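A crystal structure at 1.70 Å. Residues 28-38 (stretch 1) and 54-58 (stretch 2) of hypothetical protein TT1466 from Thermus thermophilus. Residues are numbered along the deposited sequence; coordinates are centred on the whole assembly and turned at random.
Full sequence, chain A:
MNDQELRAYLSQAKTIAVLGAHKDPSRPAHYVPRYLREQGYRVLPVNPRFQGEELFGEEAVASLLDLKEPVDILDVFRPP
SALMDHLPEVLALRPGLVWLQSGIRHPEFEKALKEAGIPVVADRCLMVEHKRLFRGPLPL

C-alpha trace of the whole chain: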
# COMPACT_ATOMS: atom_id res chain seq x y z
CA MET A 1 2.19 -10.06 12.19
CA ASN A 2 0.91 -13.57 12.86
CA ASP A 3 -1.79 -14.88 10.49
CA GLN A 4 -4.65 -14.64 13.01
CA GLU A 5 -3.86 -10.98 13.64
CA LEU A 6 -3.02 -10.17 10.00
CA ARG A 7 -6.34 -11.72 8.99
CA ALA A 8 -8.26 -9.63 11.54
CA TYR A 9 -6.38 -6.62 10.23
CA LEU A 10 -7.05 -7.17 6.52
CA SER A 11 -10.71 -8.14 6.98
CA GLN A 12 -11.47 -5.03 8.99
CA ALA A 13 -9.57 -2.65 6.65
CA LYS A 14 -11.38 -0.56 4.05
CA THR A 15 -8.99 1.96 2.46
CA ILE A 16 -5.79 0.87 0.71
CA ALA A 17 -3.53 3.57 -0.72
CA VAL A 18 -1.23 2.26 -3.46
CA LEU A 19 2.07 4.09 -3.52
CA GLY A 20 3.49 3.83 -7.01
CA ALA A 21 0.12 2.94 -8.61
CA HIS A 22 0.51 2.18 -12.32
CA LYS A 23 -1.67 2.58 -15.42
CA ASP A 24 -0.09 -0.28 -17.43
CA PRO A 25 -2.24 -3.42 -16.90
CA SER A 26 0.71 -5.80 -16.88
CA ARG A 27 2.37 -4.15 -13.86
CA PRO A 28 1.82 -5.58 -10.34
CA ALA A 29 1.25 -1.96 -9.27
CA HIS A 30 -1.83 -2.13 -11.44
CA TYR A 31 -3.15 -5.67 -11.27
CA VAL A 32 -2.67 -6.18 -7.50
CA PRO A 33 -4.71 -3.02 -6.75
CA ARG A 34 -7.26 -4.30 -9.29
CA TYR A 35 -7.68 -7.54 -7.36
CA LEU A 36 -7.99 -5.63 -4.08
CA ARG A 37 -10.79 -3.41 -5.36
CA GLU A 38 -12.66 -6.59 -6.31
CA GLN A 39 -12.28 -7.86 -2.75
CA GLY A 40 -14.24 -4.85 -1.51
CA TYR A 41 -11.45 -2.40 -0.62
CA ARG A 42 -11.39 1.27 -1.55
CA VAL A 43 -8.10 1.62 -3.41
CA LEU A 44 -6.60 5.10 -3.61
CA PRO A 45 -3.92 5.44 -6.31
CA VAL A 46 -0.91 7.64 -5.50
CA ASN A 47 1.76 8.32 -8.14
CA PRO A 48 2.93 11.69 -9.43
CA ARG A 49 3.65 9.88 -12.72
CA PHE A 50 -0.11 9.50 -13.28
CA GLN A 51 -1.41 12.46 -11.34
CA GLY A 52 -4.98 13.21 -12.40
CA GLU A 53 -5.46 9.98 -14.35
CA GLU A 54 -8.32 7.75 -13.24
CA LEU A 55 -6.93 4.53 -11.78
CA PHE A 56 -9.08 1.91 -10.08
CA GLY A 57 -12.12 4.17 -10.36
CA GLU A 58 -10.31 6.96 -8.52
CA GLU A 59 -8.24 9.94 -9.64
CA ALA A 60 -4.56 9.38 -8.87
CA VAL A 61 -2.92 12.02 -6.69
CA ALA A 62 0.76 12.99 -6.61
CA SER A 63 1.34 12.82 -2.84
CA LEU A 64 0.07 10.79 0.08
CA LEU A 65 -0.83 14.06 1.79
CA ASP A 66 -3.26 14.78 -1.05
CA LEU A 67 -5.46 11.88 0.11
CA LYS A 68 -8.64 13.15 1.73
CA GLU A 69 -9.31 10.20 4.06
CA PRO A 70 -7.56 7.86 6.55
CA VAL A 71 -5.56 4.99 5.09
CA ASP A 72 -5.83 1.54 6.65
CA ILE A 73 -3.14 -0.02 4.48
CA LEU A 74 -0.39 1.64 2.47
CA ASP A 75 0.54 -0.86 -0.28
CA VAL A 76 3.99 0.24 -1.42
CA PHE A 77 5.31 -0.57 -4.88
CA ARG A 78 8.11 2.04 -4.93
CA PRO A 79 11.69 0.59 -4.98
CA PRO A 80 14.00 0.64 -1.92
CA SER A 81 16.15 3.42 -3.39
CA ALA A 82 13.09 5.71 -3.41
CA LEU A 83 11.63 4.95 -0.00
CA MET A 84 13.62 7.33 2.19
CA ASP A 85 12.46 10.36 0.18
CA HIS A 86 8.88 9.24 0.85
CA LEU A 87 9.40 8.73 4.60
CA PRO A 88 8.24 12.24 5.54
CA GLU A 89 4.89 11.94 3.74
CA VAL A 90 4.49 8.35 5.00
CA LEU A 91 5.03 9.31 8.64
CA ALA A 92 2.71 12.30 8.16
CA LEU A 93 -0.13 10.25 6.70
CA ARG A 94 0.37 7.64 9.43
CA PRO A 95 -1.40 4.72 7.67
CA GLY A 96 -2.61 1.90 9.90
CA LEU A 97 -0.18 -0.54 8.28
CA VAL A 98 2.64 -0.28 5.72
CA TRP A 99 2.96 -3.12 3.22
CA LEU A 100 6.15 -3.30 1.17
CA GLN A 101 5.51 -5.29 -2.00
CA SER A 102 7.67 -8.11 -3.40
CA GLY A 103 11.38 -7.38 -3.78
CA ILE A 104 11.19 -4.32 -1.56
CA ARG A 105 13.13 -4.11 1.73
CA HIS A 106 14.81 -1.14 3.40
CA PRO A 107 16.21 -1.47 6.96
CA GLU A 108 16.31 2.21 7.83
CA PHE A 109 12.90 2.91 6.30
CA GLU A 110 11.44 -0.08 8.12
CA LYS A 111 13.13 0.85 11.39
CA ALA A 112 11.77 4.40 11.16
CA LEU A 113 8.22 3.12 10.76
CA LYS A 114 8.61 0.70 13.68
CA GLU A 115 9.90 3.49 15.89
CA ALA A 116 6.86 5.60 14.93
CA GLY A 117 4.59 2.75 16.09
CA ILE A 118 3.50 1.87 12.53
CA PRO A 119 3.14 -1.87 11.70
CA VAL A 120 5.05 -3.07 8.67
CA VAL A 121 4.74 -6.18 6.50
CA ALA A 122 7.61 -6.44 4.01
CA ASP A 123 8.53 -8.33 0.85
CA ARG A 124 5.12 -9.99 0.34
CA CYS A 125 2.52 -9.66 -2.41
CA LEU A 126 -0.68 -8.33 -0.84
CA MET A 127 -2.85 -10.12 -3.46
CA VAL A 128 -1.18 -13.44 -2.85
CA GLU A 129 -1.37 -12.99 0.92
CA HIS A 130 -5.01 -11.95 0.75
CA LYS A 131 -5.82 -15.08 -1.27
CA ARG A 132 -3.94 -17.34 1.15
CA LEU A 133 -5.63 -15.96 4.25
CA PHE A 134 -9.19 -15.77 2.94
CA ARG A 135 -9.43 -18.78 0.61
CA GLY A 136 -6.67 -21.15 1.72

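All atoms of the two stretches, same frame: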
# COMPACT_ATOMS: atom_id res chain seq x y z
N PRO A 28 2.38 -5.17 -11.63
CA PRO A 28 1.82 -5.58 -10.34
C PRO A 28 1.17 -4.39 -9.64
O PRO A 28 0.17 -4.55 -8.93
CB PRO A 28 3.03 -6.09 -9.57
CG PRO A 28 3.97 -6.54 -10.64
CD PRO A 28 3.78 -5.59 -11.77
N ALA A 29 1.75 -3.21 -9.85
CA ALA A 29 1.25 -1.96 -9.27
C ALA A 29 -0.08 -1.59 -9.90
O ALA A 29 -0.68 -0.57 -9.56
CB ALA A 29 2.27 -0.84 -9.49
N HIS A 30 -0.54 -2.40 -10.85
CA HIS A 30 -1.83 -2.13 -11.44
C HIS A 30 -2.75 -3.31 -11.17
O HIS A 30 -3.86 -3.13 -10.67
CB HIS A 30 -1.76 -1.91 -12.95
CG HIS A 30 -3.08 -1.55 -13.55
ND1 HIS A 30 -3.45 -0.25 -13.80
CD2 HIS A 30 -4.15 -2.31 -13.85
CE1 HIS A 30 -4.70 -0.22 -14.22
NE2 HIS A 30 -5.15 -1.46 -14.26
N TYR A 31 -2.29 -4.51 -11.47
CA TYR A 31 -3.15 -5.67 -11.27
C TYR A 31 -3.38 -6.10 -9.82
O TYR A 31 -4.43 -6.68 -9.52
CB TYR A 31 -2.70 -6.86 -12.15
CG TYR A 31 -1.40 -7.54 -11.81
CD1 TYR A 31 -1.29 -8.37 -10.70
CD2 TYR A 31 -0.29 -7.40 -12.66
CE1 TYR A 31 -0.11 -9.07 -10.44
CE2 TYR A 31 0.90 -8.09 -12.40
CZ TYR A 31 0.98 -8.92 -11.29
OH TYR A 31 2.15 -9.59 -11.02
N VAL A 32 -2.45 -5.81 -8.91
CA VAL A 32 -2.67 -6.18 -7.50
C VAL A 32 -3.78 -5.25 -6.97
O VAL A 32 -4.74 -5.71 -6.34
CB VAL A 32 -1.37 -6.05 -6.67
CG1 VAL A 32 -1.69 -6.10 -5.19
CG2 VAL A 32 -0.41 -7.18 -7.03
N PRO A 33 -3.66 -3.94 -7.22
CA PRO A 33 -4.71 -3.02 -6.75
C PRO A 33 -6.08 -3.38 -7.36
O PRO A 33 -7.14 -3.19 -6.74
CB PRO A 33 -4.22 -1.65 -7.23
CG PRO A 33 -2.75 -1.82 -7.39
CD PRO A 33 -2.53 -3.22 -7.84
N ARG A 34 -6.05 -3.89 -8.58
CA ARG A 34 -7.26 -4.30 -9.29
C ARG A 34 -7.95 -5.42 -8.51
O ARG A 34 -9.16 -5.38 -8.27
CB ARG A 34 -6.89 -4.78 -10.69
CG ARG A 34 -7.78 -4.24 -11.78
CD ARG A 34 -7.77 -5.17 -12.98
NE ARG A 34 -9.07 -5.20 -13.64
CZ ARG A 34 -9.78 -6.30 -13.85
NH1 ARG A 34 -9.30 -7.48 -13.44
NH2 ARG A 34 -10.96 -6.23 -14.45
N TYR A 35 -7.16 -6.42 -8.12
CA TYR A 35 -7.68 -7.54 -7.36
C TYR A 35 -8.29 -7.06 -6.04
O TYR A 35 -9.38 -7.50 -5.64
CB TYR A 35 -6.55 -8.52 -7.04
CG TYR A 35 -6.90 -9.53 -5.97
CD1 TYR A 35 -6.63 -9.27 -4.63
CD2 TYR A 35 -7.50 -10.75 -6.30
CE1 TYR A 35 -6.94 -10.20 -3.64
CE2 TYR A 35 -7.82 -11.69 -5.32
CZ TYR A 35 -7.54 -11.41 -3.99
OH TYR A 35 -7.83 -12.34 -3.01
N LEU A 36 -7.57 -6.17 -5.37
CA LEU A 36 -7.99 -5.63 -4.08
C LEU A 36 -9.33 -4.92 -4.15
O LEU A 36 -10.16 -5.08 -3.26
CB LEU A 36 -6.93 -4.66 -3.55
CG LEU A 36 -5.87 -5.15 -2.55
CD1 LEU A 36 -5.84 -6.65 -2.41
CD2 LEU A 36 -4.52 -4.62 -2.99
N ARG A 37 -9.53 -4.13 -5.19
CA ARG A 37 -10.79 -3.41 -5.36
C ARG A 37 -11.94 -4.41 -5.48
O ARG A 37 -13.05 -4.17 -5.00
CB ARG A 37 -10.73 -2.53 -6.59
CG ARG A 37 -11.94 -1.65 -6.80
CD ARG A 37 -11.96 -1.13 -8.23
NE ARG A 37 -12.92 -0.05 -8.44
CZ ARG A 37 -13.12 0.56 -9.61
NH1 ARG A 37 -12.42 0.19 -10.68
NH2 ARG A 37 -14.01 1.54 -9.70
N GLU A 38 -11.66 -5.54 -6.13
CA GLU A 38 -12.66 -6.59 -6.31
C GLU A 38 -13.04 -7.17 -4.96
O GLU A 38 -14.20 -7.50 -4.72
CB GLU A 38 -12.10 -7.69 -7.19
CG GLU A 38 -11.82 -7.27 -8.61
CD GLU A 38 -11.39 -8.44 -9.48
OE1 GLU A 38 -11.49 -8.33 -10.72
OE2 GLU A 38 -10.95 -9.47 -8.92
N GLU A 54 -7.45 8.63 -14.01
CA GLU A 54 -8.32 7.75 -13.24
C GLU A 54 -7.76 6.33 -13.18
O GLU A 54 -7.60 5.67 -14.21
CB GLU A 54 -9.72 7.73 -13.83
CG GLU A 54 -10.80 7.29 -12.86
CD GLU A 54 -11.96 6.60 -13.56
OE1 GLU A 54 -12.37 5.51 -13.10
OE2 GLU A 54 -12.46 7.13 -14.57
N LEU A 55 -7.45 5.88 -11.97
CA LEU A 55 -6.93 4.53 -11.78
C LEU A 55 -7.79 3.87 -10.73
O LEU A 55 -8.05 4.45 -9.68
CB LEU A 55 -5.47 4.56 -11.32
CG LEU A 55 -4.36 4.89 -12.34
CD1 LEU A 55 -3.02 4.62 -11.72
CD2 LEU A 55 -4.52 4.06 -13.58
N PHE A 56 -8.25 2.66 -11.02
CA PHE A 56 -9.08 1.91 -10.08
C PHE A 56 -10.34 2.66 -9.68
O PHE A 56 -10.79 2.56 -8.54
CB PHE A 56 -8.25 1.56 -8.85
CG PHE A 56 -6.85 1.13 -9.18
CD1 PHE A 56 -6.62 0.14 -10.14
CD2 PHE A 56 -5.76 1.75 -8.59
CE1 PHE A 56 -5.34 -0.20 -10.51
CE2 PHE A 56 -4.46 1.41 -8.95
CZ PHE A 56 -4.25 0.43 -9.92
N GLY A 57 -10.90 3.42 -10.62
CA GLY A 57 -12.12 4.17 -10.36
C GLY A 57 -11.90 5.46 -9.60
O GLY A 57 -12.85 6.20 -9.34
N GLU A 58 -10.64 5.75 -9.26
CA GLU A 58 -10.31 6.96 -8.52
C GLU A 58 -9.24 7.78 -9.24
O GLU A 58 -8.43 7.23 -9.99
CB GLU A 58 -9.80 6.59 -7.13
CG GLU A 58 -10.85 5.98 -6.22
CD GLU A 58 -12.01 6.93 -5.94
OE1 GLU A 58 -12.01 8.07 -6.43
OE2 GLU A 58 -12.94 6.52 -5.21

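The contact between residues 28-38 and 54-58 joins a helix to a tight turn, and it centres on Phe 56, with Arg 37 and His 30 as the main helix-side partners. Stretch 1 is helical throughout but kinked at Pro 33, whose ring nitrogen carries no hydrogen and so cannot bond to the preceding turn; the helical pattern resumes with Arg 34 N donating to His 30 O (3.1 Å). Stretch 2 enters as a short strand and reverses in a type I' turn from Leu 55 to Glu 58, closed by paired backbone hydrogen bonds, Leu 55 N to Glu 58 O (2.6 Å) and Glu 58 N to Leu 55 O (2.9 Å). The backbones come nearest at Arg 34 and Phe 56, with CA atoms 6.5 Å apart. No hydrogen bond crosses between the stretches, so the packing rests on nonbonded contacts, side chain against side chain and side chain against backbone, and the buried surface is modest at 320 Å².

Phe 56 supplies the largest share. Its CA-to-CB bond points sideways, but with chi1 at -41° (m) the ring reaches the helix at the level of the kink. Pro 33 lies over one face: its CB sits 3.6 Å from the centroid of the Phe 56 ring and only 21° off the normal, a CH-pi contact in which the aliphatic CB of Pro 33 packs on the pi face of Phe 56, largely by dispersion. The closest pair here, Pro 33 CB and Phe 56 CZ, is 3.4 Å apart. The ring edge faces the helix backbone near Ala 29, where Ala 29 O lies 3.7 Å from Phe 56 CZ. His 30 O also approaches, 3.3 Å from Phe 56 CE1.

His 30 adds an aromatic partner. The edge of Phe 56 is directed toward the face of the imidazole, with centroids 5.0 Å apart and planes inclined at 53°; the two CE1 atoms of His 30 and Phe 56 are separated by 3.8 Å. Leu 55 packs at the edge of the imidazole, its CD2 lying 4.3 Å from His 30 CE1. His 30 ND1 is hydrogen-bonded elsewhere in the structure.

One helical turn beyond Pro 33, Arg 37 contributes the largest helix-side area. Its extended side chain, t at chi1 through chi3, lays one guanidinium face against the turn backbone, with Arg 37 CZ 3.3 Å from Phe 56 O. Although Arg 37 NE is 3.4 Å from Phe 56 O, the angle is too poor for a hydrogen bond. Arg 37 NH2 also lies 3.3 Å from Gly 57 CA; an ideal CB on Gly 57 would fall 2.0 Å from that nitrogen, and the positive phi of 80° independently favours glycine.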